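Local structure of 3-chlorocatechol 1,2-dioxygenase (Rhodococcus opacus, 2BOY) at residues P48-L51 against D52-E56; V109-Q112 against E113-L117; A130-S134 against F135-T139. The protein probably uses ferric iron and dioxygen to split the ring of catechols, chlorinated ones included, between the two hydroxyl-bearing carbons. All coordinates share one frame; numbering follows the deposited sequence.

Interaction 1 (P48-L51 against D52-E56); sequences PLFL and DVFFE. With BHO (benzhydroxamic acid), chain J; LPP (2-(hexadecanoyloxy)-1-[(phosphonooxy)methyl]ethyl hexadecanoate), chain B.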
loop_
_atom_site.group_PDB
_atom_site.type_symbol
_atom_site.label_atom_id
_atom_site.label_comp_id
_atom_site.label_asym_id
_atom_site.label_seq_id
_atom_site.Cartn_x
_atom_site.Cartn_y
_atom_site.Cartn_z
ATOM N N PRO A 48 3.920 -7.637 -5.604
ATOM C CA PRO A 48 4.133 -7.546 -7.059
ATOM C C PRO A 48 2.828 -7.735 -7.864
ATOM O O PRO A 48 2.603 -6.948 -8.789
ATOM C CB PRO A 48 5.166 -8.631 -7.348
ATOM C CG PRO A 48 5.890 -8.883 -6.008
ATOM C CD PRO A 48 4.821 -8.623 -4.959
ATOM N N LEU A 49 1.972 -8.696 -7.487
ATOM C CA LEU A 49 0.718 -8.879 -8.185
ATOM C C LEU A 49 -0.166 -7.636 -8.074
ATOM O O LEU A 49 -0.643 -7.107 -9.077
ATOM C CB LEU A 49 -0.014 -10.124 -7.655
ATOM C CG LEU A 49 -1.444 -10.367 -8.167
ATOM C CD1 LEU A 49 -1.520 -10.576 -9.690
ATOM C CD2 LEU A 49 -1.986 -11.616 -7.428
ATOM N N PHE A 50 -0.391 -7.164 -6.846
ATOM C CA PHE A 50 -1.269 -6.019 -6.638
ATOM C C PHE A 50 -0.778 -4.811 -7.421
ATOM O O PHE A 50 -1.551 -4.154 -8.142
ATOM C CB PHE A 50 -1.312 -5.669 -5.144
ATOM C CG PHE A 50 -2.060 -4.406 -4.850
ATOM C CD1 PHE A 50 -1.400 -3.305 -4.304
ATOM C CD2 PHE A 50 -3.398 -4.282 -5.162
ATOM C CE1 PHE A 50 -2.097 -2.131 -4.022
ATOM C CE2 PHE A 50 -4.089 -3.090 -4.913
ATOM C CZ PHE A 50 -3.420 -2.026 -4.345
ATOM N N LEU A 51 0.514 -4.504 -7.256
ATOM C CA LEU A 51 1.055 -3.320 -7.909
ATOM C C LEU A 51 1.022 -3.478 -9.426
ATOM O O LEU A 51 0.669 -2.523 -10.140
ATOM C CB LEU A 51 2.496 -3.075 -7.445
ATOM C CG LEU A 51 2.552 -2.786 -5.923
ATOM C CD1 LEU A 51 4.024 -2.760 -5.465
ATOM C CD2 LEU A 51 1.814 -1.503 -5.562
ATOM N N ASP A 52 1.389 -4.673 -9.906
ATOM C CA ASP A 52 1.416 -4.929 -11.344
ATOM C C ASP A 52 0.023 -4.886 -11.965
ATOM O O ASP A 52 -0.103 -4.441 -13.119
ATOM C CB ASP A 52 2.086 -6.258 -11.684
ATOM C CG ASP A 52 3.597 -6.181 -11.586
ATOM O OD1 ASP A 52 4.160 -5.094 -11.279
ATOM O OD2 ASP A 52 4.300 -7.187 -11.767
ATOM N N VAL A 53 -1.011 -5.289 -11.221
ATOM C CA VAL A 53 -2.392 -5.161 -11.725
ATOM C C VAL A 53 -2.790 -3.679 -11.911
ATOM O O VAL A 53 -3.252 -3.258 -12.988
ATOM C CB VAL A 53 -3.406 -5.893 -10.825
ATOM C CG1 VAL A 53 -4.867 -5.483 -11.144
ATOM C CG2 VAL A 53 -3.259 -7.382 -11.032
ATOM N N PHE A 54 -2.581 -2.885 -10.865
ATOM C CA PHE A 54 -3.175 -1.552 -10.807
ATOM C C PHE A 54 -2.295 -0.393 -11.236
ATOM O O PHE A 54 -2.810 0.666 -11.632
ATOM C CB PHE A 54 -3.705 -1.304 -9.382
ATOM C CG PHE A 54 -4.922 -2.139 -9.064
ATOM C CD1 PHE A 54 -6.116 -1.879 -9.706
ATOM C CD2 PHE A 54 -4.850 -3.197 -8.170
ATOM C CE1 PHE A 54 -7.256 -2.655 -9.415
ATOM C CE2 PHE A 54 -5.962 -3.984 -7.904
ATOM C CZ PHE A 54 -7.159 -3.687 -8.517
ATOM N N PHE A 55 -0.986 -0.577 -11.134
ATOM C CA PHE A 55 -0.052 0.541 -11.335
ATOM C C PHE A 55 0.982 0.348 -12.418
ATOM O O PHE A 55 1.439 1.348 -12.978
ATOM C CB PHE A 55 0.651 0.916 -10.039
ATOM C CG PHE A 55 -0.291 1.227 -8.945
ATOM C CD1 PHE A 55 -0.434 0.350 -7.889
ATOM C CD2 PHE A 55 -1.097 2.373 -9.000
ATOM C CE1 PHE A 55 -1.375 0.616 -6.864
ATOM C CE2 PHE A 55 -2.035 2.635 -7.986
ATOM C CZ PHE A 55 -2.173 1.756 -6.925
ATOM N N GLU A 56 1.414 -0.887 -12.708
ATOM C CA GLU A 56 2.497 -1.024 -13.704
ATOM C C GLU A 56 2.152 -0.407 -15.078
ATOM O O GLU A 56 3.033 0.169 -15.729
ATOM C CB GLU A 56 3.032 -2.468 -13.839
ATOM C CG GLU A 56 4.367 -2.579 -14.588
ATOM C CD GLU A 56 4.765 -3.981 -15.028
ATOM O OE1 GLU A 56 5.752 -4.077 -15.809
ATOM O OE2 GLU A 56 4.105 -4.977 -14.657
HETATM C C1 BHO J . -0.312 -10.266 -15.364
HETATM C C2 BHO J . -0.226 -8.795 -15.276
HETATM C C3 BHO J . -0.685 -8.167 -14.116
HETATM C C4 BHO J . -1.232 -8.946 -13.084
HETATM C C5 BHO J . -1.315 -10.324 -13.186
HETATM C C6 BHO J . -0.870 -10.995 -14.326
HETATM C C BHO J . 0.184 -10.936 -16.607
HETATM O O1 BHO J . 0.144 -10.299 -17.608
HETATM N N BHO J . 0.613 -12.177 -16.707
HETATM O O2 BHO J . 1.439 -12.699 -15.941
HETATM C C7 LPP B . 15.320 3.417 -2.129
HETATM O O9 LPP B . 15.013 4.575 -1.333
HETATM O O27 LPP B . 14.945 6.104 -4.131
HETATM C C11 LPP B . 14.103 4.252 -0.214
HETATM O O10 LPP B . 14.478 4.455 0.935
HETATM C C12 LPP B . 12.712 3.697 -0.462
HETATM C C13 LPP B . 11.827 4.771 -1.094
HETATM C C14 LPP B . 10.447 4.801 -0.447
HETATM C C15 LPP B . 9.370 4.453 -1.469
HETATM C C16 LPP B . 8.017 4.960 -1.008
HETATM C C17 LPP B . 6.904 4.272 -1.753
HETATM C C18 LPP B . 5.582 4.838 -1.300
HETATM C C19 LPP B . 4.420 4.041 -1.848
HETATM C C20 LPP B . 3.316 4.976 -2.336
HETATM C C21 LPP B . 2.921 5.996 -1.278
HETATM C C22 LPP B . 1.764 5.492 -0.427
HETATM C C23 LPP B . 0.589 6.438 -0.536
HETATM C C24 LPP B . -0.200 6.131 -1.794
HETATM C C29 LPP B . 13.763 5.782 -4.098
HETATM C C30 LPP B . 12.864 6.028 -5.287
HETATM C C31 LPP B . 11.425 6.183 -4.802
HETATM C C32 LPP B . 10.755 7.391 -5.446
HETATM C C33 LPP B . 9.272 7.470 -5.089
HETATM C C34 LPP B . 8.427 6.741 -6.131
HETATM C C35 LPP B . 6.996 6.571 -5.658
HETATM C C36 LPP B . 6.189 5.856 -6.723
HETATM C C37 LPP B . 5.289 4.825 -6.120
HETATM C C38 LPP B . 4.640 3.970 -7.208
HETATM C C39 LPP B . 3.944 2.774 -6.573
HETATM C C40 LPP B . 2.555 3.141 -6.034
HETATM C C41 LPP B . 2.264 2.365 -4.747
HETATM C C42 LPP B . 0.825 2.539 -4.240
HETATM C C43 LPP B . 0.431 1.371 -3.324
HETATM C C44 LPP B . -0.858 1.610 -2.553
#
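Leu-51 O ends the helix by accepting two backbone bonds: Phe-55 N donates to it at 2.7 Å and Glu-56 N at 3.1 Å. Behind it, Asp-52 N, Val-53 N and Phe-54 N bond in turn to the carbonyls of Pro-48, Leu-49 and Phe-50, each four residues back. The carboxylate of Asp-52 reaches across the dimer interface to Tyr-31 OH of the second subunit, and Glu-56 is bonded to Tyr-28 OH of that subunit and to Gln-75 N and Gly-76 N of its own. Outward from these bonds the turn divides into two apolar sides. On one, Leu-49 and Val-53 stand a helical turn apart against the ring of the bound benzhydroxamic acid: Leu-49 CD1 lies 3.5 Å from C5 and Val-53 CG2 3.3 Å from C4 of the ligand. On the other, Phe-50 has CG anti to the backbone N (chi1 173°), which swings its ring along the helix to Phe-54, CE2 of Phe-50 lying 3.3 Å from CD2 of Phe-54. Phe-55 turns its edge to the face of Phe-50 in an offset edge-to-face pair, planes at 82°. The Phe-55 ring is itself sandwiched, with Phe-54 CB on one face and C40 of the phospholipid on the other. Leu-51 CD2 packs on Phe-55 CD1 at 3.7 Å and also touches a lipid chain. One short helix end thus separates two greasy surroundings, the ring of the benzhydroxamic acid and the lipid tails, while Asp-52 and the neighbouring Glu-56 bond to tyrosines of the second subunit.

Interaction 2 (V109-Q112 against E113-L117); sequences VVDQ and EGAPL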
loop_
_atom_site.group_PDB
_atom_site.type_symbol
_atom_site.label_atom_id
_atom_site.label_comp_id
_atom_site.label_asym_id
_atom_site.label_seq_id
_atom_site.Cartn_x
_atom_site.Cartn_y
_atom_site.Cartn_z
ATOM N N VAL A 109 11.873 -10.041 -36.446
ATOM C CA VAL A 109 12.440 -8.925 -35.700
ATOM C C VAL A 109 13.334 -8.127 -36.659
ATOM O O VAL A 109 14.229 -8.718 -37.286
ATOM C CB VAL A 109 13.272 -9.343 -34.453
ATOM C CG1 VAL A 109 13.689 -8.060 -33.654
ATOM C CG2 VAL A 109 12.503 -10.373 -33.508
ATOM N N VAL A 110 13.065 -6.820 -36.762
ATOM C CA VAL A 110 13.844 -5.932 -37.646
ATOM C C VAL A 110 14.469 -4.790 -36.839
ATOM O O VAL A 110 14.074 -4.573 -35.700
ATOM C CB VAL A 110 12.964 -5.359 -38.749
ATOM C CG1 VAL A 110 12.399 -6.500 -39.662
ATOM C CG2 VAL A 110 11.828 -4.406 -38.170
ATOM N N ASP A 111 15.440 -4.059 -37.419
ATOM C CA ASP A 111 15.953 -2.866 -36.757
ATOM C C ASP A 111 15.150 -1.641 -37.230
ATOM O O ASP A 111 14.200 -1.776 -38.003
ATOM C CB ASP A 111 17.465 -2.718 -36.987
ATOM C CG ASP A 111 17.834 -2.550 -38.456
ATOM O OD1 ASP A 111 16.986 -2.108 -39.260
ATOM O OD2 ASP A 111 18.970 -2.849 -38.895
ATOM N N GLN A 112 15.548 -0.457 -36.804
ATOM C CA GLN A 112 14.779 0.729 -37.140
ATOM C C GLN A 112 14.853 1.125 -38.608
ATOM O O GLN A 112 13.989 1.875 -39.049
ATOM C CB GLN A 112 14.999 1.907 -36.152
ATOM C CG GLN A 112 16.430 2.261 -35.877
ATOM C CD GLN A 112 16.714 2.593 -34.394
ATOM O OE1 GLN A 112 15.967 3.345 -33.737
ATOM N NE2 GLN A 112 17.820 2.068 -33.889
ATOM N N GLU A 113 15.794 0.563 -39.389
ATOM C CA GLU A 113 15.728 0.695 -40.859
ATOM C C GLU A 113 14.856 -0.380 -41.501
ATOM O O GLU A 113 14.713 -0.421 -42.738
ATOM C CB GLU A 113 17.123 0.604 -41.523
ATOM C CG GLU A 113 18.269 1.246 -40.771
ATOM C CD GLU A 113 17.931 2.641 -40.301
ATOM O OE1 GLU A 113 18.078 2.899 -39.089
ATOM O OE2 GLU A 113 17.522 3.482 -41.142
ATOM N N GLY A 114 14.319 -1.291 -40.687
ATOM C CA GLY A 114 13.505 -2.362 -41.221
ATOM C C GLY A 114 14.250 -3.586 -41.719
ATOM O O GLY A 114 13.626 -4.520 -42.254
ATOM N N ALA A 115 15.568 -3.589 -41.555
ATOM C CA ALA A 115 16.406 -4.723 -41.912
ATOM C C ALA A 115 16.316 -5.788 -40.826
ATOM O O ALA A 115 16.222 -5.453 -39.639
ATOM C CB ALA A 115 17.879 -4.283 -42.087
ATOM N N PRO A 116 16.374 -7.060 -41.220
ATOM C CA PRO A 116 16.299 -8.190 -40.270
ATOM C C PRO A 116 17.426 -8.187 -39.239
ATOM O O PRO A 116 18.575 -7.794 -39.526
ATOM C CB PRO A 116 16.445 -9.431 -41.160
ATOM C CG PRO A 116 16.171 -8.962 -42.550
ATOM C CD PRO A 116 16.573 -7.507 -42.609
ATOM N N LEU A 117 17.081 -8.604 -38.021
ATOM C CA LEU A 117 18.057 -8.774 -36.960
ATOM C C LEU A 117 18.147 -10.251 -36.658
ATOM O O LEU A 117 17.153 -10.878 -36.252
ATOM C CB LEU A 117 17.653 -7.987 -35.695
ATOM C CG LEU A 117 17.852 -6.454 -35.770
ATOM C CD1 LEU A 117 17.260 -5.728 -34.554
ATOM C CD2 LEU A 117 19.388 -6.156 -35.881
HETATM O O HOH W 1 19.964 -5.540 -39.405
#
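Asp-111 turns its flat carboxylate between two backbone N-H groups, and OD1 is approached from opposite faces. Ala-115 N donates from one face, 47° out of the plane, over 3.1 Å to Asp-111 OD1; Glu-113 N comes from the other in a weak bond of 2.9 Å to the same oxygen. Ala-115 CB lies off the oxygen end of the carboxylate, displaced to the same side as Ala-115 N and equally near OD1 and OD2. On that side too a water donates to Asp-111 OD2 and also to Pro-116 O, bridging side chain and backbone. With chi1 at 62°, CG of Asp-111 lies between its own N and carbonyl carbon, which folds the carboxylate back over the turn.

Beneath it runs a type I turn from Asp-111 to Gly-114, where Gly-114 N reaches Asp-111 O at 2.7 Å from well above the carbonyl plane. Asp-111 N gives a bond of 2.7 Å to Ala-115 O, in the carbonyl plane; together with the type I turn and the positive phi of Gly-114 (85°), this bond makes a G1 beta bulge. Leu-117 N then bonds to Val-109 O at 2.9 Å, across the single bridge of Val-110 with Pro-116. Leu-117 CD1 lies against the backbone of Val-110, 3.6 Å from its O, and its CG rests beside Asp-111 N.

With a leucine at Asp-111, Ala-115 N and Glu-113 N would probably lose their shared acceptor and the water one of its anchors, freeing the loop to flex. One carboxylate oxygen therefore receives two backbone N-H groups, one of them weakly, in the exposed turn that follows strand 102-110, probably helped by its negative charge.

Interaction 3 (A130-S134 against F135-T139); sequences AGEYS and FINPT. With FE (Fe (III) ion), chain I; BHO (benzhydroxamic acid), chain J.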
loop_
_atom_site.group_PDB
_atom_site.type_symbol
_atom_site.label_atom_id
_atom_site.label_comp_id
_atom_site.label_asym_id
_atom_site.label_seq_id
_atom_site.Cartn_x
_atom_site.Cartn_y
_atom_site.Cartn_z
ATOM N N ALA A 130 -6.210 -23.547 -19.712
ATOM C CA ALA A 130 -7.047 -23.280 -18.547
ATOM C C ALA A 130 -6.724 -21.947 -17.851
ATOM O O ALA A 130 -7.267 -21.649 -16.792
ATOM C CB ALA A 130 -7.042 -24.492 -17.529
ATOM N N GLY A 131 -5.834 -21.126 -18.444
ATOM C CA GLY A 131 -5.441 -19.887 -17.764
ATOM C C GLY A 131 -4.433 -20.012 -16.611
ATOM O O GLY A 131 -4.339 -19.105 -15.771
ATOM N N GLU A 132 -3.655 -21.087 -16.572
ATOM C CA GLU A 132 -2.691 -21.282 -15.482
ATOM C C GLU A 132 -1.257 -21.128 -15.986
ATOM O O GLU A 132 -0.935 -21.579 -17.077
ATOM C CB GLU A 132 -2.798 -22.700 -14.903
ATOM C CG GLU A 132 -4.184 -23.072 -14.319
ATOM C CD GLU A 132 -4.528 -22.215 -13.109
ATOM O OE1 GLU A 132 -3.684 -22.101 -12.203
ATOM O OE2 GLU A 132 -5.640 -21.637 -13.060
ATOM N N TYR A 133 -0.396 -20.561 -15.149
ATOM C CA TYR A 133 1.019 -20.477 -15.455
ATOM C C TYR A 133 1.851 -21.499 -14.700
ATOM O O TYR A 133 1.589 -21.751 -13.532
ATOM C CB TYR A 133 1.530 -19.110 -15.031
ATOM C CG TYR A 133 1.178 -17.968 -15.982
ATOM C CD1 TYR A 133 0.021 -17.211 -15.787
ATOM C CD2 TYR A 133 2.011 -17.652 -17.064
ATOM C CE1 TYR A 133 -0.286 -16.133 -16.645
ATOM C CE2 TYR A 133 1.702 -16.540 -17.929
ATOM C CZ TYR A 133 0.570 -15.808 -17.687
ATOM O OH TYR A 133 0.254 -14.777 -18.519
ATOM N N SER A 134 2.878 -22.044 -15.341
ATOM C CA SER A 134 3.850 -22.855 -14.633
ATOM C C SER A 134 4.580 -22.021 -13.547
ATOM O O SER A 134 4.636 -20.756 -13.625
ATOM C CB SER A 134 4.832 -23.584 -15.597
ATOM O OG SER A 134 5.689 -22.674 -16.284
ATOM N N PHE A 135 5.042 -22.731 -12.517
ATOM C CA PHE A 135 5.593 -22.179 -11.243
ATOM C C PHE A 135 4.573 -21.491 -10.373
ATOM O O PHE A 135 4.422 -21.821 -9.177
ATOM C CB PHE A 135 6.831 -21.246 -11.440
ATOM C CG PHE A 135 7.972 -21.893 -12.163
ATOM C CD1 PHE A 135 8.899 -22.656 -11.472
ATOM C CD2 PHE A 135 8.129 -21.744 -13.555
ATOM C CE1 PHE A 135 9.965 -23.294 -12.129
ATOM C CE2 PHE A 135 9.185 -22.345 -14.215
ATOM C CZ PHE A 135 10.115 -23.150 -13.504
ATOM N N ILE A 136 3.874 -20.522 -10.961
ATOM C CA ILE A 136 2.807 -19.829 -10.309
ATOM C C ILE A 136 1.780 -20.822 -9.732
ATOM O O ILE A 136 1.426 -20.764 -8.537
ATOM C CB ILE A 136 2.138 -18.845 -11.258
ATOM C CG1 ILE A 136 3.190 -17.976 -12.002
ATOM C CG2 ILE A 136 1.143 -17.972 -10.460
ATOM C CD1 ILE A 136 4.298 -17.437 -11.097
ATOM N N ASN A 137 1.332 -21.726 -10.592
ATOM C CA ASN A 137 0.597 -22.933 -10.188
ATOM C C ASN A 137 1.609 -24.078 -10.151
ATOM O O ASN A 137 1.984 -24.623 -11.204
ATOM C CB ASN A 137 -0.470 -23.250 -11.227
ATOM C CG ASN A 137 -1.304 -24.498 -10.862
ATOM O OD1 ASN A 137 -2.458 -24.637 -11.281
ATOM N ND2 ASN A 137 -0.722 -25.382 -10.081
ATOM N N PRO A 138 2.048 -24.477 -8.961
ATOM C CA PRO A 138 3.181 -25.411 -8.847
ATOM C C PRO A 138 2.820 -26.856 -9.225
ATOM O O PRO A 138 3.696 -27.710 -9.287
ATOM C CB PRO A 138 3.560 -25.322 -7.373
ATOM C CG PRO A 138 2.281 -25.082 -6.706
ATOM C CD PRO A 138 1.502 -24.124 -7.641
ATOM N N THR A 139 1.550 -27.140 -9.470
ATOM C CA THR A 139 1.225 -28.486 -9.928
ATOM C C THR A 139 1.532 -28.696 -11.416
ATOM O O THR A 139 1.516 -29.830 -11.881
ATOM C CB THR A 139 -0.241 -28.830 -9.666
ATOM O OG1 THR A 139 -1.080 -28.055 -10.535
ATOM C CG2 THR A 139 -0.672 -28.423 -8.265
HETATM FE FE FE I . 0.151 -12.883 -18.196
HETATM C C1 BHO J . -0.312 -10.266 -15.364
HETATM C C2 BHO J . -0.226 -8.795 -15.276
HETATM C C3 BHO J . -0.685 -8.167 -14.116
HETATM C C4 BHO J . -1.232 -8.946 -13.084
HETATM C C5 BHO J . -1.315 -10.324 -13.186
HETATM C C6 BHO J . -0.870 -10.995 -14.326
HETATM C C BHO J . 0.184 -10.936 -16.607
HETATM O O1 BHO J . 0.144 -10.299 -17.608
HETATM N N BHO J . 0.613 -12.177 -16.707
HETATM O O2 BHO J . 1.439 -12.699 -15.941
#
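Tyr-133 and Ile-136 meet at the root of the tyrosine: Ile-136 CG1 packs on Tyr-133 CB at 3.6 Å, while the phenol ring runs the other way, into the active site. Its CG is anti to the carbonyl carbon (chi1 -78°), which carries the ring away from the following residues and sets OH 1.9 Å from the ferric iron. The benzhydroxamic acid N, which is modelled as another iron ligand, lies 3.2 Å from Tyr-133 OH, and O2 of the same molecule stands obliquely off the ring. The Tyr-78 ring meets that of Tyr-133 with the planes inclined, and Arg-146 touches it from strand 146-150.

The backbone behind the tyrosine is curled so that its carbonyl is held. Asn-137 N donates to Tyr-133 O over 3.0 Å, almost straight, a bond four residues back along the chain. Inside that loop a weak bond of 2.8 Å joins Ile-136 N to Ser-134 O; with Phe-135 at phi 68°, psi -54° this fits a classic gamma turn. The Phe-135 ring lies beside the backbone of Ser-134 and is edge-to-face with Tyr-143. CD2 of that ring lies 3.8 Å from Ser-134 OG, an oxygen held by bonds to Leu-144 O and Arg-146 NE. Glu-132 and Asn-137 cross obliquely with carboxylate and amide planes nearly perpendicular, Glu-132 OE1 being 3.6 Å from Asn-137 CB.

Two consecutive side chains thus face different tasks, Tyr-133 binding metal and Ser-134 fastening the loop to the start of strand 146-150. With His-191 and His-193, Tyr-133 builds the iron site characteristic of intradiol dioxygenases, where tyrosinate and histidine ligands hold non-haem ferric iron.

From the N terminus the three contacts follow in series, each within one continuous run of chain, and none nests in or crosses another. Interaction 1 closes the end of helix 47-54, where the helical N-terminal part meets the lipid and the second subunit. Interaction 2 closes the hairpin-like turn leaving strand 102-110 on its way to strand 121-125, across the centre of the chain from interaction 1 and about 32 Å away between centres. Interaction 3 curls the loop joining strands 121-125 and 146-150. Interactions 1 and 3 meet indirectly: both touch the benzhydroxamic acid, so helix and barrel loop contribute to one pocket, their nearest atoms about 8 Å apart.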